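Local coordinates for protein glutamate--cysteine ligase GshA (Methylobacillus flagellatus KT, PDB 3K1T) that probably acts as a ligase, joining glutamate to cysteine to give gamma-glutamylcysteine, at residues Val341-Ile346 with Asn371-His376; Phe212-Arg217 with Leu413-Ile418; Tyr236-Gly241 with Ala255-Ser260. All coordinates share one frame; numbering follows the deposited sequence. Where two conformers were deposited one is given.

Interaction 1. Residues Val341-Ile346 with Asn371-His376; sequences VAEPVI and NAPGMH
Asn-371 opens the loop segment with its backbone O standing 4.4 Å from Glu-343 OE2, with no direct bond. That gap is bridged from outside, since NH2 of Arg-51 reaches both oxygens, as a salt bridge to Glu-343 and a hydrogen bond to the Asn-371 carbonyl. The Asn-371 side chain itself turns to another partner, its ND2 donating to Glu-368. After Ala-372 comes Pro-373, which makes the closest contact: its ring carbon CD lies 3.3 Å from Glu-343 OE2, and its CG 3.8 Å. The two side chains approach from opposite directions, OE2 meeting the CD-CG side of the ring, Glu-343 carried across by a CG set between its own N and carbonyl carbon (chi1 53°) and an extended chi2. Pro-373 also starts a type II' turn, closed by His-376 N to Pro-373 O at 2.9 Å; Gly-374 takes the positive phi such a turn needs, and its N binds a glycerol probably carried over from crystallisation. With an alanine here in place of Glu-343, Arg-51 is likely to be left without this carboxylate, His-361, whose NE2 bonds OE2, without this acceptor, and a gap opened beside CD and CG of the Pro-373 ring. The strand 340-349 lies between strands 45-52 and 352-361 in an antiparallel sheet, with helix 398-421 packed on Pro-344 and Ile-346, while the loop leads from strand 352-361 into 377-381.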
loop_
_atom_site.group_PDB
_atom_site.type_symbol
_atom_site.label_atom_id
_atom_site.label_comp_id
_atom_site.label_asym_id
_atom_site.label_seq_id
_atom_site.Cartn_x
_atom_site.Cartn_y
_atom_site.Cartn_z
ATOM N N VAL A 341 10.690 -14.805 -27.055
ATOM C CA VAL A 341 9.739 -15.340 -26.078
ATOM C C VAL A 341 9.859 -14.547 -24.747
ATOM O O VAL A 341 10.968 -14.143 -24.331
ATOM C CB VAL A 341 9.986 -16.806 -25.842
ATOM C CG1 VAL A 341 9.138 -17.330 -24.641
ATOM C CG2 VAL A 341 9.684 -17.578 -27.149
ATOM N N ALA A 342 8.730 -14.277 -24.121
ATOM C CA ALA A 342 8.687 -13.554 -22.854
ATOM C C ALA A 342 7.835 -14.333 -21.867
ATOM O O ALA A 342 6.902 -15.031 -22.278
ATOM C CB ALA A 342 8.108 -12.156 -23.064
ATOM N N GLU A 343 8.134 -14.215 -20.559
ATOM C CA GLU A 343 7.313 -14.814 -19.533
ATOM C C GLU A 343 7.364 -13.975 -18.255
ATOM O O GLU A 343 8.426 -13.490 -17.884
ATOM C CB GLU A 343 7.679 -16.288 -19.271
ATOM C CG GLU A 343 9.161 -16.591 -18.972
ATOM C CD GLU A 343 9.443 -18.071 -19.046
ATOM O OE1 GLU A 343 8.968 -18.782 -18.124
ATOM O OE2 GLU A 343 10.097 -18.526 -20.026
ATOM N N PRO A 344 6.212 -13.790 -17.599
ATOM C CA PRO A 344 6.141 -12.814 -16.505
ATOM C C PRO A 344 6.534 -13.350 -15.129
ATOM O O PRO A 344 6.366 -14.546 -14.819
ATOM C CB PRO A 344 4.644 -12.423 -16.477
ATOM C CG PRO A 344 3.978 -13.698 -16.933
ATOM C CD PRO A 344 4.868 -14.202 -18.045
ATOM N N VAL A 345 7.029 -12.412 -14.321
ATOM C CA VAL A 345 7.394 -12.615 -12.916
ATOM C C VAL A 345 6.624 -11.575 -12.084
ATOM O O VAL A 345 6.772 -10.379 -12.344
ATOM C CB VAL A 345 8.903 -12.351 -12.701
ATOM C CG1 VAL A 345 9.316 -12.722 -11.256
ATOM C CG2 VAL A 345 9.752 -13.082 -13.735
ATOM N N ILE A 346 5.829 -12.016 -11.119
ATOM C CA ILE A 346 4.991 -11.163 -10.315
ATOM C C ILE A 346 5.613 -11.030 -8.912
ATOM O O ILE A 346 5.893 -12.048 -8.262
ATOM C CB ILE A 346 3.549 -11.753 -10.171
ATOM C CG1 ILE A 346 2.929 -12.140 -11.534
ATOM C CG2 ILE A 346 2.648 -10.776 -9.332
ATOM C CD1 ILE A 346 2.977 -11.144 -12.534
ATOM N N ASN A 371 11.450 -24.164 -23.575
ATOM C CA ASN A 371 12.689 -24.097 -22.746
ATOM C C ASN A 371 12.587 -23.058 -21.626
ATOM O O ASN A 371 12.150 -21.922 -21.852
ATOM C CB ASN A 371 13.918 -23.746 -23.626
ATOM C CG ASN A 371 14.235 -24.813 -24.719
ATOM O OD1 ASN A 371 13.926 -25.980 -24.565
ATOM N ND2 ASN A 371 14.851 -24.372 -25.828
ATOM N N ALA A 372 13.044 -23.426 -20.430
ATOM C CA ALA A 372 13.123 -22.487 -19.304
ATOM C C ALA A 372 14.309 -21.570 -19.609
ATOM O O ALA A 372 15.314 -22.045 -20.108
ATOM C CB ALA A 372 13.327 -23.250 -17.978
ATOM N N PRO A 373 14.190 -20.255 -19.380
ATOM C CA PRO A 373 15.279 -19.373 -19.797
ATOM C C PRO A 373 16.515 -19.380 -18.872
ATOM O O PRO A 373 17.598 -18.947 -19.288
ATOM C CB PRO A 373 14.628 -17.990 -19.765
ATOM C CG PRO A 373 13.616 -18.103 -18.707
ATOM C CD PRO A 373 13.036 -19.486 -18.916
ATOM N N GLY A 374 16.359 -19.835 -17.639
ATOM C CA GLY A 374 17.462 -19.727 -16.665
ATOM C C GLY A 374 17.907 -18.272 -16.534
ATOM O O GLY A 374 17.086 -17.377 -16.321
HETATM N N MSE A 375 19.210 -18.053 -16.699
HETATM C CA MSE A 375 19.817 -16.719 -16.650
HETATM C C MSE A 375 19.801 -16.014 -17.977
HETATM O O MSE A 375 20.180 -14.865 -18.055
HETATM C CB MSE A 375 21.302 -16.853 -16.267
HETATM C CG MSE A 375 21.520 -17.435 -14.893
HETATM SE SE MSE A 375 20.668 -16.265 -13.552
HETATM C CE MSE A 375 21.390 -14.491 -14.053
ATOM N N HIS A 376 19.408 -16.712 -19.034
ATOM C CA HIS A 376 19.460 -16.167 -20.384
ATOM C C HIS A 376 18.199 -15.362 -20.741
ATOM O O HIS A 376 17.338 -15.793 -21.541
ATOM C CB HIS A 376 19.703 -17.309 -21.376
ATOM C CG HIS A 376 20.961 -18.066 -21.086
ATOM N ND1 HIS A 376 20.971 -19.276 -20.420
ATOM C CD2 HIS A 376 22.261 -17.740 -21.286
ATOM C CE1 HIS A 376 22.218 -19.686 -20.267
ATOM N NE2 HIS A 376 23.018 -18.776 -20.789
#

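Interaction 2. Residues Phe212-Arg217 with Leu413-Ile418; sequences FTAYDR and LLAATI
Ala-415 pushes its CB into the backbone of the opposing helix at Tyr-215, 3.5 Å from CA and 3.6 Å from the N of that residue. The same methyl meets the tyrosine CB at 3.9 Å and sits in the plane of its ring, at the edge by CD1. With CG anti to the Tyr-215 N (chi1 -174°), the ring runs alongside the methyl instead of lying over it, and its OH goes on to bond the Leu-233 carbonyl. One residue earlier, the Ala-214 CB rests 3.5 Å from the backbone O of Ala-415. Such small side chains let the two helices come close: their axes pass 8.3 Å apart at a crossing angle of 123°, with the alpha carbons of Tyr-215 and Ala-415 only 4.9 Å from each other.

Toward the exposed side, Ile-418 puts its CG2 against the Arg-217 guanidinium, 3.6 Å from NH2 and almost as near NH1. This is an aliphatic contact beside a charged group, whose NH2 is paired with Glu-422. Within its own helix, Thr-417 OG1 joins Thr-417 N in donating to the Leu-413 O, the hydroxyl standing above the carbonyl plane.

On this face helix 398-421 meets 210-226, where Val-218 also touches Leu-414, Ala-415 and Ile-418; it also packs against 26-40, whose Trp-32, Trp-37 and Tyr-40 touch Leu-414, Leu-413 and Thr-417.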
loop_
_atom_site.group_PDB
_atom_site.type_symbol
_atom_site.label_atom_id
_atom_site.label_comp_id
_atom_site.label_asym_id
_atom_site.label_seq_id
_atom_site.Cartn_x
_atom_site.Cartn_y
_atom_site.Cartn_z
ATOM N N PHE A 212 4.166 -28.677 -4.551
ATOM C CA PHE A 212 3.174 -28.952 -5.609
ATOM C C PHE A 212 1.870 -29.454 -4.998
ATOM O O PHE A 212 0.809 -29.097 -5.456
ATOM C CB PHE A 212 3.747 -29.932 -6.637
ATOM C CG PHE A 212 5.054 -29.447 -7.242
ATOM C CD1 PHE A 212 5.066 -28.524 -8.260
ATOM C CD2 PHE A 212 6.276 -29.806 -6.682
ATOM C CE1 PHE A 212 6.277 -28.037 -8.812
ATOM C CE2 PHE A 212 7.498 -29.304 -7.214
ATOM C CZ PHE A 212 7.468 -28.424 -8.302
ATOM N N THR A 213 1.963 -30.256 -3.943
ATOM C CA THR A 213 0.801 -30.724 -3.197
ATOM C C THR A 213 0.062 -29.551 -2.540
ATOM O O THR A 213 -1.165 -29.496 -2.516
ATOM C CB THR A 213 1.227 -31.755 -2.110
ATOM O OG1 THR A 213 1.941 -32.836 -2.727
ATOM C CG2 THR A 213 0.018 -32.304 -1.369
ATOM N N ALA A 214 0.819 -28.602 -1.992
ATOM C CA ALA A 214 0.207 -27.462 -1.317
ATOM C C ALA A 214 -0.568 -26.599 -2.340
ATOM O O ALA A 214 -1.682 -26.181 -2.070
ATOM C CB ALA A 214 1.266 -26.597 -0.542
ATOM N N TYR A 215 0.000 -26.398 -3.526
ATOM C CA TYR A 215 -0.684 -25.654 -4.578
ATOM C C TYR A 215 -1.938 -26.421 -5.075
ATOM O O TYR A 215 -2.991 -25.825 -5.231
ATOM C CB TYR A 215 0.272 -25.288 -5.714
ATOM C CG TYR A 215 -0.378 -24.399 -6.755
ATOM C CD1 TYR A 215 -0.764 -23.098 -6.437
ATOM C CD2 TYR A 215 -0.615 -24.856 -8.039
ATOM C CE1 TYR A 215 -1.374 -22.274 -7.379
ATOM C CE2 TYR A 215 -1.231 -24.043 -9.000
ATOM C CZ TYR A 215 -1.595 -22.745 -8.665
ATOM O OH TYR A 215 -2.221 -21.943 -9.601
ATOM N N ASP A 216 -1.854 -27.750 -5.223
ATOM C CA ASP A 216 -3.041 -28.548 -5.490
ATOM C C ASP A 216 -4.173 -28.269 -4.507
ATOM O O ASP A 216 -5.318 -28.080 -4.912
ATOM C CB ASP A 216 -2.760 -30.063 -5.411
ATOM C CG ASP A 216 -2.018 -30.627 -6.600
ATOM O OD1 ASP A 216 -1.752 -29.929 -7.597
ATOM O OD2 ASP A 216 -1.742 -31.871 -6.542
ATOM N N ARG A 217 -3.868 -28.263 -3.215
ATOM C CA ARG A 217 -4.871 -28.020 -2.180
ATOM C C ARG A 217 -5.495 -26.625 -2.316
ATOM O O ARG A 217 -6.679 -26.470 -2.170
ATOM C CB ARG A 217 -4.251 -28.143 -0.782
ATOM C CG ARG A 217 -3.925 -29.585 -0.396
ATOM C CD ARG A 217 -2.825 -29.620 0.674
ATOM N NE ARG A 217 -3.224 -28.987 1.941
ATOM C CZ ARG A 217 -2.356 -28.522 2.848
ATOM N NH1 ARG A 217 -1.045 -28.583 2.610
ATOM N NH2 ARG A 217 -2.800 -27.968 3.978
ATOM N N LEU A 413 1.492 -17.825 -3.857
ATOM C CA LEU A 413 1.950 -17.287 -2.566
ATOM C C LEU A 413 1.304 -17.963 -1.372
ATOM O O LEU A 413 1.986 -18.346 -0.399
ATOM C CB LEU A 413 1.700 -15.769 -2.491
ATOM C CG LEU A 413 2.298 -15.055 -1.286
ATOM C CD1 LEU A 413 3.794 -14.926 -1.515
ATOM C CD2 LEU A 413 1.651 -13.647 -1.068
ATOM N N LEU A 414 -0.011 -18.143 -1.432
ATOM C CA LEU A 414 -0.742 -18.806 -0.363
ATOM C C LEU A 414 -0.250 -20.256 -0.179
ATOM O O LEU A 414 0.009 -20.719 0.961
ATOM C CB LEU A 414 -2.255 -18.791 -0.692
ATOM C CG LEU A 414 -3.184 -19.502 0.284
ATOM C CD1 LEU A 414 -3.002 -18.927 1.720
ATOM C CD2 LEU A 414 -4.648 -19.365 -0.177
ATOM N N ALA A 415 -0.060 -20.947 -1.293
ATOM C CA ALA A 415 0.435 -22.297 -1.234
ATOM C C ALA A 415 1.817 -22.379 -0.558
ATOM O O ALA A 415 2.045 -23.281 0.281
ATOM C CB ALA A 415 0.485 -22.937 -2.661
ATOM N N ALA A 416 2.723 -21.481 -0.933
ATOM C CA ALA A 416 4.078 -21.421 -0.330
ATOM C C ALA A 416 4.003 -21.131 1.182
ATOM O O ALA A 416 4.755 -21.754 1.971
ATOM C CB ALA A 416 4.936 -20.398 -1.024
ATOM N N THR A 417 3.070 -20.265 1.572
ATOM C CA THR A 417 2.835 -19.891 2.967
ATOM C C THR A 417 2.381 -21.112 3.787
ATOM O O THR A 417 2.923 -21.397 4.868
ATOM C CB THR A 417 1.766 -18.788 3.064
ATOM O OG1 THR A 417 2.215 -17.670 2.310
ATOM C CG2 THR A 417 1.474 -18.370 4.547
ATOM N N ILE A 418 1.418 -21.838 3.243
ATOM C CA ILE A 418 0.914 -23.077 3.852
ATOM C C ILE A 418 2.050 -24.114 3.956
ATOM O O ILE A 418 2.306 -24.663 5.055
ATOM C CB ILE A 418 -0.321 -23.623 3.096
ATOM C CG1 ILE A 418 -1.496 -22.650 3.231
ATOM C CG2 ILE A 418 -0.699 -25.048 3.601
ATOM C CD1 ILE A 418 -2.707 -22.912 2.271
#

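Interaction 3. Residues Tyr236-Gly241 with Ala255-Ser260; sequences YFDTCG and AEKVDS
Chi1 of Asp-238 is -165°, which swings CG anti to the backbone N and puts the carboxylate where OD2 meets Lys-257 CG; Lys-257 runs extended through chi3 and then bends at chi4 (-85°), turning NZ back to the strand. The two side chains cross at about a right angle, OD2 of Asp-238 touching CG of Lys-257 at 3.6 Å, well before the charged end. From OD2 to NZ the separation is 3.8 Å, a long salt bridge. The direct bond goes instead to the backbone: NZ donates to the carbonyl O of Thr-239 at 3.2 Å, with a C=O...N angle of 160° that puts the ammonium nearly in line with the carbonyl. Farther along the strand, the CB of Cys-240 lies against the lysine methylenes, 3.8 Å from CE and hardly more from CD, so the aliphatic part of Lys-257 is packed as well as its end.

Two waters fill in around the carboxylate. One donates to OD2 of Asp-238 and to the Lys-257 carbonyl, linking the side chain to the helix backbone; the other donates to OD2 at 2.6 Å and accepts a weak bond from NZ. The second carboxylate oxygen, OD1, takes a weak bond from the N of Thr-239, which may limit the turning of the carboxylate. Strand 237-241 is an edge strand, within this chain, of a four-stranded antiparallel sheet and pairs with 324-329, while the 255-260 part of helix 251-272 runs nearly antiparallel to it, its Val-258 packing on Leu-327.

The ammonium is thus shared between a neutral carbonyl and a carboxylate at long salt-bridge range, and water probably contributes to this polar joint alongside the ion pair.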
loop_
_atom_site.group_PDB
_atom_site.type_symbol
_atom_site.label_atom_id
_atom_site.label_comp_id
_atom_site.label_asym_id
_atom_site.label_seq_id
_atom_site.Cartn_x
_atom_site.Cartn_y
_atom_site.Cartn_z
ATOM N N TYR A 236 -0.281 -30.822 -13.988
ATOM C CA TYR A 236 -0.241 -32.148 -13.374
ATOM C C TYR A 236 1.188 -32.424 -12.916
ATOM O O TYR A 236 2.163 -31.894 -13.477
ATOM C CB TYR A 236 -0.631 -33.230 -14.391
ATOM C CG TYR A 236 -2.083 -33.262 -14.814
ATOM C CD1 TYR A 236 -3.107 -33.271 -13.871
ATOM C CD2 TYR A 236 -2.427 -33.307 -16.167
ATOM C CE1 TYR A 236 -4.446 -33.341 -14.266
ATOM C CE2 TYR A 236 -3.727 -33.397 -16.569
ATOM C CZ TYR A 236 -4.742 -33.418 -15.624
ATOM O OH TYR A 236 -6.051 -33.498 -16.030
ATOM N N PHE A 237 1.326 -33.275 -11.915
ATOM C CA PHE A 237 2.658 -33.765 -11.540
ATOM C C PHE A 237 2.626 -35.183 -10.950
ATOM O O PHE A 237 1.581 -35.718 -10.577
ATOM C CB PHE A 237 3.366 -32.780 -10.589
ATOM C CG PHE A 237 2.954 -32.906 -9.148
ATOM C CD1 PHE A 237 1.767 -32.358 -8.701
ATOM C CD2 PHE A 237 3.752 -33.594 -8.240
ATOM C CE1 PHE A 237 1.351 -32.503 -7.372
ATOM C CE2 PHE A 237 3.334 -33.744 -6.901
ATOM C CZ PHE A 237 2.136 -33.200 -6.481
ATOM N N ASP A 238 3.803 -35.756 -10.838
ATOM C CA ASP A 238 3.980 -37.061 -10.135
ATOM C C ASP A 238 5.400 -37.075 -9.550
ATOM O O ASP A 238 6.214 -36.189 -9.853
ATOM C CB ASP A 238 3.732 -38.196 -11.136
ATOM C CG ASP A 238 3.528 -39.583 -10.467
ATOM O OD1 ASP A 238 3.377 -39.667 -9.226
ATOM O OD2 ASP A 238 3.547 -40.582 -11.227
ATOM N N THR A 239 5.713 -38.079 -8.730
ATOM C CA THR A 239 7.021 -38.179 -8.127
ATOM C C THR A 239 7.508 -39.627 -8.129
ATOM O O THR A 239 6.721 -40.579 -8.256
ATOM C CB THR A 239 7.009 -37.739 -6.639
ATOM O OG1 THR A 239 6.156 -38.625 -5.921
ATOM C CG2 THR A 239 6.533 -36.324 -6.445
ATOM N N CYS A 240 8.820 -39.796 -8.054
ATOM C CA CYS A 240 9.340 -41.041 -7.514
ATOM C C CYS A 240 10.500 -40.821 -6.583
ATOM O O CYS A 240 10.896 -39.680 -6.358
ATOM C CB CYS A 240 9.632 -42.033 -8.572
ATOM S SG CYS A 240 10.976 -41.653 -9.580
ATOM N N GLY A 241 10.962 -41.901 -5.948
ATOM C CA GLY A 241 12.016 -41.790 -4.947
ATOM C C GLY A 241 13.357 -41.521 -5.578
ATOM O O GLY A 241 13.449 -41.264 -6.776
ATOM N N ALA A 255 10.281 -44.247 -16.754
ATOM C CA ALA A 255 9.641 -44.263 -18.071
ATOM C C ALA A 255 8.133 -44.412 -17.946
ATOM O O ALA A 255 7.372 -43.742 -18.673
ATOM C CB ALA A 255 10.234 -45.384 -18.987
ATOM N N GLU A 256 7.695 -45.279 -17.038
ATOM C CA GLU A 256 6.273 -45.556 -16.875
ATOM C C GLU A 256 5.583 -44.307 -16.336
ATOM O O GLU A 256 4.476 -43.992 -16.729
ATOM C CB GLU A 256 6.022 -46.727 -15.903
ATOM C CG GLU A 256 6.350 -48.114 -16.494
ATOM C CD GLU A 256 6.526 -49.250 -15.445
ATOM O OE1 GLU A 256 6.517 -49.005 -14.190
ATOM O OE2 GLU A 256 6.679 -50.411 -15.916
ATOM N N LYS A 257 6.234 -43.631 -15.407
ATOM C CA LYS A 257 5.641 -42.414 -14.845
ATOM C C LYS A 257 5.591 -41.278 -15.857
ATOM O O LYS A 257 4.618 -40.531 -15.872
ATOM C CB LYS A 257 6.339 -41.997 -13.575
ATOM C CG LYS A 257 5.968 -42.939 -12.408
ATOM C CD LYS A 257 6.791 -42.662 -11.218
ATOM C CE LYS A 257 6.552 -43.723 -10.141
ATOM N NZ LYS A 257 5.394 -43.316 -9.379
ATOM N N VAL A 258 6.609 -41.174 -16.699
ATOM C CA VAL A 258 6.599 -40.191 -17.795
ATOM C C VAL A 258 5.452 -40.485 -18.746
ATOM O O VAL A 258 4.706 -39.578 -19.092
ATOM C CB VAL A 258 7.957 -40.095 -18.523
ATOM C CG1 VAL A 258 7.844 -39.264 -19.861
ATOM C CG2 VAL A 258 9.007 -39.536 -17.569
ATOM N N ASP A 259 5.271 -41.754 -19.109
ATOM C CA ASP A 259 4.229 -42.150 -20.042
ATOM C C ASP A 259 2.851 -41.807 -19.480
ATOM O O ASP A 259 1.996 -41.273 -20.184
ATOM C CB ASP A 259 4.340 -43.647 -20.343
ATOM C CG ASP A 259 3.565 -44.057 -21.564
ATOM O OD1 ASP A 259 4.029 -43.773 -22.683
ATOM O OD2 ASP A 259 2.490 -44.666 -21.397
ATOM N N SER A 260 2.654 -42.099 -18.202
ATOM C CA SER A 260 1.363 -41.874 -17.560
ATOM C C SER A 260 1.028 -40.377 -17.468
ATOM O O SER A 260 -0.123 -39.961 -17.675
ATOM C CB SER A 260 1.370 -42.507 -16.167
ATOM O OG SER A 260 0.120 -42.333 -15.539
HETATM O O HOH W 1 2.884 -40.321 -13.791
HETATM O O HOH W 2 2.295 -42.803 -10.578
#

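How the interactions relate
The first of these segments along the chain, 212-217 on helix 210-226, opens the loop that interaction 2 closes at 413-418, 196 residues on. Inside that loop, the chain passes into strand 237-241 and helix 251-272, where interaction 3 closes a short loop joining that helix to the edge of the four-stranded sheet; later, interaction 1 closes another, between strand 340-349 and the loop leading into 377-381 in the same antiparallel sheet. Interactions 3 and 1 follow in series, both nested within interaction 2, which joins helices 210-226 and 398-421, and none cross. Phe-237 packs on Phe-212, Thr-213 and Asp-216, so interactions 2 and 3 touch, whereas interaction 1 stays about 8 Å from interaction 2 at the nearest atoms.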